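Local atomic coordinates of glia-derived nexin (Homo sapiens, PDB entry 4DY0), a protein that inhibits serine proteases such as thrombin, trypsin and urokinase, binds heparin, and promotes neurite extension by blocking thrombin. Residues S205-G210 with I223-H228. Numbering follows the deposited sequence.
Sequences SVFRCG and IELPYH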
# COMPACT_ATOMS: atom_id res chain seq x y z
N SER A 205 5.40 -5.70 27.15
CA SER A 205 3.95 -5.60 27.22
C SER A 205 3.30 -6.83 26.59
O SER A 205 4.00 -7.70 26.07
CB SER A 205 3.49 -4.32 26.52
OG SER A 205 2.09 -4.17 26.59
N VAL A 206 1.98 -6.91 26.65
CA VAL A 206 1.25 -8.03 26.08
C VAL A 206 0.86 -7.74 24.63
O VAL A 206 0.23 -6.73 24.34
CB VAL A 206 -0.02 -8.38 26.90
CG1 VAL A 206 -0.72 -9.60 26.31
CG2 VAL A 206 0.33 -8.62 28.36
N PHE A 207 1.27 -8.63 23.73
CA PHE A 207 0.93 -8.50 22.32
C PHE A 207 0.57 -9.87 21.76
O PHE A 207 1.12 -10.89 22.20
CB PHE A 207 2.12 -7.94 21.52
CG PHE A 207 2.42 -6.50 21.79
CD1 PHE A 207 1.61 -5.50 21.28
CD2 PHE A 207 3.51 -6.14 22.56
CE1 PHE A 207 1.89 -4.17 21.52
CE2 PHE A 207 3.80 -4.81 22.81
CZ PHE A 207 2.98 -3.82 22.29
N ARG A 208 -0.34 -9.89 20.80
CA ARG A 208 -0.64 -11.12 20.09
C ARG A 208 0.52 -11.45 19.16
O ARG A 208 0.98 -10.61 18.39
CB ARG A 208 -1.95 -10.97 19.30
CG ARG A 208 -3.20 -11.11 20.17
CD ARG A 208 -4.41 -10.43 19.55
NE ARG A 208 -4.67 -10.89 18.19
CZ ARG A 208 -5.37 -11.97 17.88
NH1 ARG A 208 -5.55 -12.31 16.61
NH2 ARG A 208 -5.90 -12.71 18.84
N CYS A 209 1.02 -12.67 19.25
CA CYS A 209 2.09 -13.09 18.36
C CYS A 209 2.17 -14.60 18.23
O CYS A 209 1.48 -15.33 18.93
CB CYS A 209 3.44 -12.53 18.81
SG CYS A 209 3.83 -12.82 20.53
N GLY A 210 2.96 -14.99 17.26
CA GLY A 210 3.17 -16.34 16.78
C GLY A 210 4.30 -16.69 15.85
O GLY A 210 5.10 -15.91 15.52
N ILE A 223 4.00 -10.67 14.74
CA ILE A 223 3.39 -10.00 15.87
C ILE A 223 2.38 -8.96 15.42
O ILE A 223 2.51 -8.36 14.35
CB ILE A 223 4.46 -9.34 16.76
CG1 ILE A 223 3.82 -8.74 18.01
CG2 ILE A 223 5.24 -8.30 15.98
CD1 ILE A 223 4.83 -8.45 19.12
N GLU A 224 1.35 -8.75 16.24
CA GLU A 224 0.36 -7.70 15.98
C GLU A 224 0.49 -6.56 16.99
O GLU A 224 0.48 -6.77 18.20
CB GLU A 224 -1.05 -8.27 16.02
CG GLU A 224 -2.12 -7.26 15.64
CD GLU A 224 -3.53 -7.81 15.80
OE1 GLU A 224 -3.79 -8.48 16.83
OE2 GLU A 224 -4.37 -7.56 14.91
N LEU A 225 0.63 -5.34 16.48
CA LEU A 225 0.69 -4.16 17.32
C LEU A 225 -0.50 -3.28 16.99
O LEU A 225 -0.51 -2.61 15.96
CB LEU A 225 1.98 -3.39 17.06
CG LEU A 225 3.32 -4.06 17.35
CD1 LEU A 225 3.42 -5.39 16.64
CD2 LEU A 225 4.43 -3.14 16.89
N PRO A 226 -1.52 -3.29 17.85
CA PRO A 226 -2.73 -2.52 17.58
C PRO A 226 -2.56 -1.02 17.81
O PRO A 226 -1.78 -0.60 18.67
CB PRO A 226 -3.74 -3.09 18.58
CG PRO A 226 -2.90 -3.62 19.70
CD PRO A 226 -1.63 -4.11 19.07
N TYR A 227 -3.28 -0.22 17.02
CA TYR A 227 -3.35 1.22 17.24
C TYR A 227 -4.55 1.54 18.15
O TYR A 227 -5.48 0.74 18.25
CB TYR A 227 -3.43 1.98 15.92
CG TYR A 227 -2.16 1.89 15.10
CD1 TYR A 227 -1.13 2.81 15.29
CD2 TYR A 227 -1.99 0.90 14.14
CE1 TYR A 227 0.04 2.73 14.54
CE2 TYR A 227 -0.82 0.81 13.40
CZ TYR A 227 0.19 1.73 13.60
OH TYR A 227 1.35 1.65 12.86
N HIS A 228 -4.52 2.70 18.79
CA HIS A 228 -5.44 3.00 19.88
C HIS A 228 -6.93 3.01 19.49
O HIS A 228 -7.79 2.68 20.31
CB HIS A 228 -5.05 4.29 20.61
CG HIS A 228 -5.49 5.54 19.92
ND1 HIS A 228 -4.97 5.96 18.71
CD2 HIS A 228 -6.40 6.49 20.28
CE1 HIS A 228 -5.54 7.09 18.35
NE2 HIS A 228 -6.41 7.44 19.29
O HOH W 1 -1.34 -7.55 19.85
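F207 packs against the E224 carbonyl and the tip of I223, where two antiparallel strands of a serpin β-hairpin begin to part. CD1 of the F207 ring sits 3.5 Å from E224 O, and F207 CB meets I223 CD1 at 3.7 Å. P226 CD comes up at the ring edge, near its plane. I223 holds CG1 anti to its backbone N (chi1 -175°), which brings that atom within 3.9 Å of C209 CB. Between the strands, E224 N gives R208 O a nearly straight hydrogen bond of 2.9 Å. On the other side of the same pair, R208 N and E224 O stand too far apart to bond directly; a water accepts from the one and donates to the other. R208 and E224 run side by side, and the N-H of R208 NE points to E224 OE1 nearly in the guanidinium plane, a bent salt bridge (2.9 Å, 144°) with guanidinium and carboxylate planes 48° apart; S233 OG hydrogen-bonds OE2. An alanine in place of R208 would probably leave OE1 without its charged mate and the glutamate held less firmly. The chemistry is thus split: charged R208 and E224 share one face of the hairpin, while C209 and I223 pack on the other.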